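Local coordinates for protein alginate lyase, family PL7 (Zobellia galactanivorans, PDB 3ZPY) that cleaves the seaweed polysaccharide alginate, probably by the beta-elimination of its lyase family, and is represented here by its catalytic domain, at residues A[15-20]-A[32-37]; A[58-63]-A[75-80]. All coordinates share one frame; numbering follows the deposited sequence.

Interaction 1. Residues A[15-20]-A[32-37]; sequences WKINSF and DDITDA. With NA (sodium ion), chain C.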
loop_
_atom_site.group_PDB
_atom_site.type_symbol
_atom_site.label_atom_id
_atom_site.label_comp_id
_atom_site.label_asym_id
_atom_site.label_seq_id
_atom_site.Cartn_x
_atom_site.Cartn_y
_atom_site.Cartn_z
ATOM N N TRP A 15 -2.126 12.911 4.661
ATOM C CA TRP A 15 -2.221 11.435 4.726
ATOM C C TRP A 15 -2.800 11.016 6.072
ATOM O O TRP A 15 -2.438 11.562 7.101
ATOM C CB TRP A 15 -0.863 10.769 4.622
ATOM C CG TRP A 15 -0.123 11.050 3.335
ATOM C CD1 TRP A 15 0.784 12.091 3.092
ATOM C CD2 TRP A 15 -0.207 10.284 2.087
ATOM N NE1 TRP A 15 1.202 12.046 1.800
ATOM C CE2 TRP A 15 0.629 10.972 1.144
ATOM C CE3 TRP A 15 -0.955 9.146 1.660
ATOM C CZ2 TRP A 15 0.787 10.509 -0.153
ATOM C CZ3 TRP A 15 -0.798 8.697 0.378
ATOM C CH2 TRP A 15 0.066 9.356 -0.524
ATOM N N LYS A 16 -3.738 10.058 6.043
ATOM C CA LYS A 16 -4.198 9.412 7.221
ATOM C C LYS A 16 -3.387 8.110 7.403
ATOM O O LYS A 16 -3.128 7.371 6.446
ATOM C CB LYS A 16 -5.692 9.078 7.039
ATOM C CG LYS A 16 -6.305 8.161 8.079
ATOM C CD LYS A 16 -7.875 8.143 7.940
ATOM C CE LYS A 16 -8.621 9.524 8.019
ATOM N NZ LYS A 16 -10.165 9.680 8.025
ATOM N N ILE A 17 -3.059 7.827 8.666
ATOM C CA ILE A 17 -2.227 6.653 9.005
ATOM C C ILE A 17 -3.112 5.517 9.512
ATOM O O ILE A 17 -3.727 5.645 10.571
ATOM C CB ILE A 17 -1.182 7.019 10.069
ATOM C CG1 ILE A 17 -0.270 8.090 9.548
ATOM C CG2 ILE A 17 -0.317 5.791 10.372
ATOM C CD1 ILE A 17 0.557 8.697 10.702
ATOM N N ASN A 18 -3.136 4.424 8.684
ATOM C CA ASN A 18 -3.805 3.150 9.076
ATOM C C ASN A 18 -2.791 2.276 9.847
ATOM O O ASN A 18 -1.719 2.001 9.338
ATOM C CB ASN A 18 -4.274 2.318 7.865
ATOM C CG ASN A 18 -5.085 3.057 6.825
ATOM O OD1 ASN A 18 -5.904 3.948 7.098
ATOM N ND2 ASN A 18 -4.915 2.627 5.631
ATOM N N SER A 19 -3.037 1.952 11.133
ATOM C CA SER A 19 -2.104 1.165 11.901
ATOM C C SER A 19 -2.800 0.402 12.955
ATOM O O SER A 19 -4.081 0.342 13.003
ATOM C CB SER A 19 -0.964 2.063 12.437
ATOM O OG SER A 19 0.120 1.295 12.888
ATOM N N PHE A 20 -2.017 -0.273 13.792
ATOM C CA PHE A 20 -2.561 -1.117 14.847
ATOM C C PHE A 20 -2.043 -0.639 16.201
ATOM O O PHE A 20 -0.979 0.015 16.252
ATOM C CB PHE A 20 -2.061 -2.583 14.681
ATOM C CG PHE A 20 -2.829 -3.364 13.654
ATOM C CD1 PHE A 20 -2.526 -3.236 12.304
ATOM C CD2 PHE A 20 -3.883 -4.246 14.059
ATOM C CE1 PHE A 20 -3.299 -3.881 11.339
ATOM C CE2 PHE A 20 -4.630 -4.887 13.069
ATOM C CZ PHE A 20 -4.300 -4.758 11.730
ATOM N N ASP A 32 -8.325 2.636 11.494
ATOM C CA ASP A 32 -8.262 3.302 10.203
ATOM C C ASP A 32 -7.551 4.666 10.330
ATOM O O ASP A 32 -6.866 5.054 9.449
ATOM C CB ASP A 32 -9.711 3.426 9.699
ATOM C CG ASP A 32 -9.825 4.278 8.477
ATOM O OD1 ASP A 32 -9.556 3.734 7.397
ATOM O OD2 ASP A 32 -10.183 5.477 8.616
ATOM N N ASP A 33 -7.780 5.364 11.444
ATOM C CA ASP A 33 -6.982 6.526 11.750
ATOM C C ASP A 33 -6.370 6.296 13.127
ATOM O O ASP A 33 -7.054 6.389 14.145
ATOM C CB ASP A 33 -7.869 7.787 11.734
ATOM C CG ASP A 33 -7.035 9.049 11.973
ATOM O OD1 ASP A 33 -5.919 8.913 12.534
ATOM O OD2 ASP A 33 -7.535 10.171 11.690
ATOM N N ILE A 34 -5.055 6.009 13.105
ATOM C CA ILE A 34 -4.363 5.659 14.333
ATOM C C ILE A 34 -4.428 6.763 15.410
ATOM O O ILE A 34 -4.269 6.506 16.600
ATOM C CB ILE A 34 -2.902 5.242 14.028
ATOM C CG1 ILE A 34 -2.319 4.510 15.253
ATOM C CG2 ILE A 34 -2.092 6.504 13.638
ATOM C CD1 ILE A 34 -2.936 3.159 15.558
ATOM N N THR A 35 -4.592 7.992 14.945
ATOM C CA THR A 35 -4.654 9.070 15.911
ATOM C C THR A 35 -5.917 9.025 16.779
ATOM O O THR A 35 -6.023 9.745 17.768
ATOM C CB THR A 35 -4.466 10.465 15.282
ATOM O OG1 THR A 35 -5.569 10.798 14.447
ATOM C CG2 THR A 35 -3.195 10.615 14.542
ATOM N N ASP A 36 -6.906 8.218 16.378
ATOM C CA ASP A 36 -8.061 7.932 17.236
ATOM C C ASP A 36 -7.722 7.111 18.477
ATOM O O ASP A 36 -8.527 7.067 19.414
ATOM C CB ASP A 36 -9.147 7.186 16.449
ATOM C CG ASP A 36 -9.838 8.058 15.457
ATOM O OD1 ASP A 36 -9.783 9.267 15.601
ATOM O OD2 ASP A 36 -10.466 7.538 14.507
ATOM N N ALA A 37 -6.583 6.410 18.441
ATOM C CA ALA A 37 -6.211 5.606 19.578
ATOM C C ALA A 37 -5.737 6.424 20.760
ATOM O O ALA A 37 -5.118 7.488 20.617
ATOM C CB ALA A 37 -5.161 4.582 19.173
HETATM NA NA NA C . -5.379 10.169 20.405
HETATM O O HOH W 1 -3.838 9.560 10.779
HETATM O O HOH W 2 -7.394 12.322 20.390
#
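I34 packs across strand 15-20 against I17 and S19. One backbone hydrogen bond fixes its place: I34 N donates to I17 O at 2.9 Å. D33 CA adds a weaker CA-H...O contact to the same oxygen.

The apolar contacts spread over the I34 side chain. CG2 meets I17 CB at 3.7 Å. CG1 is anti to the backbone N (chi1 -164°), which sets it beside S19 CB. CD1 then reaches S19 C and F20 O. The S19 hydroxyl is hydrogen-bonded elsewhere, to Y45 OH.

K16 uses its aliphatic stem. Its CG lies 3.4 Å from D32 O, and its CD lies 3.8 Å from D33 CB. The K16 chain crosses the D33 side chain at about a right angle. The charges stay apart: K16 NZ is 4.2 Å from D32 OD2, beyond a salt bridge. At that distance any attraction is probably weak.

A second polar group forms round D33 OD1. A water links it to I17 N. T35 OG1 donates to D33 OD1 at 2.7 Å, and T35 N donates to it as well. Both come from the same face of the carboxylate plane. Three bonds, counting the water, hold this oxygen and would probably limit rotation of the carboxylate.

The T35 N bond makes an Asx turn. It leads into the 3-10 segment 34-36. T35 O, A37 O, I40 O and a water bind a sodium ion. The contact thus joins an Asx turn and a sodium site in a loop beside the beta jelly roll.

Interaction 2. Residues A[58-63]-A[75-80]; sequences VYFKCY and PRVELR
The F60 ring packs against V77 and L79 on the facing strand. The F60 and L79 side chains cross at about a right angle. L79 CG sits at the edge of the ring, near its plane, 3.9 Å from F60 CE2. On the side of V77, F60 CD2 lies 3.4 Å from V77 O, which approaches the ring obliquely. F60 CG is anti to the carbonyl carbon (chi1 -62°), which sets CG near V77 O as well. F51 meets the same ring edge-to-face. An alanine in place of F60 would probably open a gap beside L79 and V77 CG1 and leave the F51 ring without its aromatic mate.

Strands 58-63 and 76-80 belong to different sheets. Their axes come within 6.3 Å and run 152° apart in direction, roughly antiparallel. The contact is packing between the two sheets of a beta jelly roll.

The two methyls of V77 divide their work. CG1 faces F60 CD2, while CG2 reaches K61 O at 3.5 Å and also touches C62 CB. C62 holds SG anti to its backbone N (chi1 -170°). The sulphur thereby rests 3.6 Å from R76 N and 3.7 Å from P75 CB. P75 CG also touches Y63 O.

R76 and E78 start off from the other side of their strand. R76 NH1 donates to E78 OE1 at 3.0 Å, almost in the guanidinium plane, and K218 forms a second salt bridge to that oxygen.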
loop_
_atom_site.group_PDB
_atom_site.type_symbol
_atom_site.label_atom_id
_atom_site.label_comp_id
_atom_site.label_asym_id
_atom_site.label_seq_id
_atom_site.Cartn_x
_atom_site.Cartn_y
_atom_site.Cartn_z
ATOM N N VAL A 58 10.863 5.464 6.382
ATOM C CA VAL A 58 9.736 5.101 7.274
ATOM C C VAL A 58 9.327 3.671 6.924
ATOM O O VAL A 58 9.138 3.341 5.750
ATOM C CB VAL A 58 8.561 6.106 7.196
ATOM C CG1 VAL A 58 7.347 5.581 7.978
ATOM C CG2 VAL A 58 9.022 7.481 7.710
ATOM N N TYR A 59 9.349 2.864 7.954
ATOM C CA TYR A 59 9.094 1.389 7.840
ATOM C C TYR A 59 7.681 1.081 8.211
ATOM O O TYR A 59 7.140 1.679 9.192
ATOM C CB TYR A 59 9.978 0.693 8.860
ATOM C CG TYR A 59 11.472 0.773 8.545
ATOM C CD1 TYR A 59 12.200 1.926 8.845
ATOM C CD2 TYR A 59 12.179 -0.334 7.976
ATOM C CE1 TYR A 59 13.590 2.028 8.567
ATOM C CE2 TYR A 59 13.547 -0.199 7.680
ATOM C CZ TYR A 59 14.232 0.942 7.968
ATOM O OH TYR A 59 15.614 1.001 7.697
ATOM N N PHE A 60 7.026 0.257 7.376
ATOM C CA PHE A 60 5.649 -0.239 7.571
ATOM C C PHE A 60 5.786 -1.682 7.705
ATOM O O PHE A 60 6.107 -2.398 6.728
ATOM C CB PHE A 60 4.839 0.099 6.323
ATOM C CG PHE A 60 4.719 1.597 6.057
ATOM C CD1 PHE A 60 5.808 2.307 5.473
ATOM C CD2 PHE A 60 3.527 2.291 6.354
ATOM C CE1 PHE A 60 5.682 3.697 5.228
ATOM C CE2 PHE A 60 3.438 3.639 6.145
ATOM C CZ PHE A 60 4.481 4.334 5.524
ATOM N N LYS A 61 5.522 -2.156 8.956
ATOM C CA LYS A 61 5.718 -3.578 9.287
ATOM C C LYS A 61 4.312 -4.173 9.667
ATOM O O LYS A 61 3.646 -3.645 10.607
ATOM C CB LYS A 61 6.708 -3.651 10.543
ATOM C CG LYS A 61 7.163 -5.057 10.806
ATOM C CD LYS A 61 8.243 -5.128 11.862
ATOM C CE LYS A 61 8.756 -6.514 12.071
ATOM N NZ LYS A 61 9.949 -6.492 12.948
ATOM N N CYS A 62 3.925 -5.192 8.914
ATOM C CA CYS A 62 2.590 -5.797 9.116
ATOM C C CYS A 62 2.739 -7.301 9.164
ATOM O O CYS A 62 3.636 -7.866 8.526
ATOM C CB CYS A 62 1.625 -5.271 7.984
ATOM S SG CYS A 62 -0.090 -5.698 8.272
ATOM N N TYR A 63 1.855 -7.958 9.898
ATOM C CA TYR A 63 2.081 -9.351 10.237
ATOM C C TYR A 63 0.938 -10.197 9.726
ATOM O O TYR A 63 -0.220 -9.763 9.775
ATOM C CB TYR A 63 2.180 -9.576 11.789
ATOM C CG TYR A 63 3.264 -8.744 12.409
ATOM C CD1 TYR A 63 3.071 -7.357 12.610
ATOM C CD2 TYR A 63 4.457 -9.359 12.871
ATOM C CE1 TYR A 63 4.048 -6.546 13.126
ATOM C CE2 TYR A 63 5.471 -8.528 13.426
ATOM C CZ TYR A 63 5.191 -7.162 13.630
ATOM O OH TYR A 63 6.213 -6.355 14.103
ATOM N N PRO A 75 -4.548 -7.684 6.351
ATOM C CA PRO A 75 -4.251 -6.508 7.199
ATOM C C PRO A 75 -3.269 -5.514 6.514
ATOM O O PRO A 75 -2.595 -5.811 5.498
ATOM C CB PRO A 75 -3.512 -7.129 8.415
ATOM C CG PRO A 75 -2.774 -8.369 7.810
ATOM C CD PRO A 75 -3.760 -8.900 6.741
ATOM N N ARG A 76 -3.186 -4.314 7.090
ATOM C CA ARG A 76 -2.280 -3.307 6.495
ATOM C C ARG A 76 -1.771 -2.393 7.556
ATOM O O ARG A 76 -2.429 -2.213 8.602
ATOM C CB ARG A 76 -3.021 -2.445 5.432
ATOM C CG ARG A 76 -4.156 -1.591 6.051
ATOM C CD ARG A 76 -5.015 -0.931 4.985
ATOM N NE ARG A 76 -6.064 -1.829 4.499
ATOM C CZ ARG A 76 -6.432 -1.982 3.218
ATOM N NH1 ARG A 76 -5.858 -1.248 2.244
ATOM N NH2 ARG A 76 -7.496 -2.715 2.967
ATOM N N VAL A 77 -0.627 -1.760 7.271
ATOM C CA VAL A 77 -0.150 -0.583 7.975
ATOM C C VAL A 77 0.256 0.349 6.825
ATOM O O VAL A 77 1.075 -0.019 6.029
ATOM C CB VAL A 77 1.027 -0.914 8.862
ATOM C CG1 VAL A 77 1.644 0.392 9.351
ATOM C CG2 VAL A 77 0.661 -1.863 9.999
ATOM N N GLU A 78 -0.421 1.464 6.646
ATOM C CA GLU A 78 -0.390 2.157 5.339
ATOM C C GLU A 78 -0.902 3.604 5.492
ATOM O O GLU A 78 -1.523 3.904 6.443
ATOM C CB GLU A 78 -1.231 1.278 4.362
ATOM C CG GLU A 78 -1.294 1.555 2.961
ATOM C CD GLU A 78 -2.197 0.620 2.239
ATOM O OE1 GLU A 78 -3.359 0.462 2.529
ATOM O OE2 GLU A 78 -1.761 0.331 1.175
ATOM N N LEU A 79 -0.610 4.431 4.494
ATOM C CA LEU A 79 -1.161 5.781 4.431
ATOM C C LEU A 79 -2.271 5.860 3.414
ATOM O O LEU A 79 -2.188 5.203 2.330
ATOM C CB LEU A 79 -0.027 6.742 4.008
ATOM C CG LEU A 79 1.275 6.626 4.802
ATOM C CD1 LEU A 79 2.253 7.672 4.267
ATOM C CD2 LEU A 79 1.002 6.861 6.264
ATOM N N ARG A 80 -3.265 6.701 3.752
ATOM C CA ARG A 80 -4.396 6.981 2.898
ATOM C C ARG A 80 -4.380 8.442 2.483
ATOM O O ARG A 80 -4.426 9.291 3.348
ATOM C CB ARG A 80 -5.678 6.568 3.661
ATOM C CG ARG A 80 -6.978 6.603 2.813
ATOM C CD ARG A 80 -7.663 7.952 2.810
ATOM N NE ARG A 80 -9.048 7.744 2.346
ATOM C CZ ARG A 80 -9.634 8.348 1.299
ATOM N NH1 ARG A 80 -9.005 9.233 0.529
ATOM N NH2 ARG A 80 -10.875 8.056 0.992
#

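Interactions 1 and 2 meet along neighbouring strands of one sheet. K16 O with R80 N, and N18 N with E78 O, are probable backbone hydrogen bonds between 15-20 and 75-80. W15 also packs on L79, and F20 on R76. Interaction 2 lies about 7 Å from the centre of the chain, measured centre to centre, and joins two sheets by buried apolar side chains. Interaction 1 lies about 14 Å out and ties a loop to a strand. It mixes a buried isoleucine pair with polar, water-mediated and charged groups, and D32 is exposed. The bound sodium ion belongs to this outer contact, at the loop side.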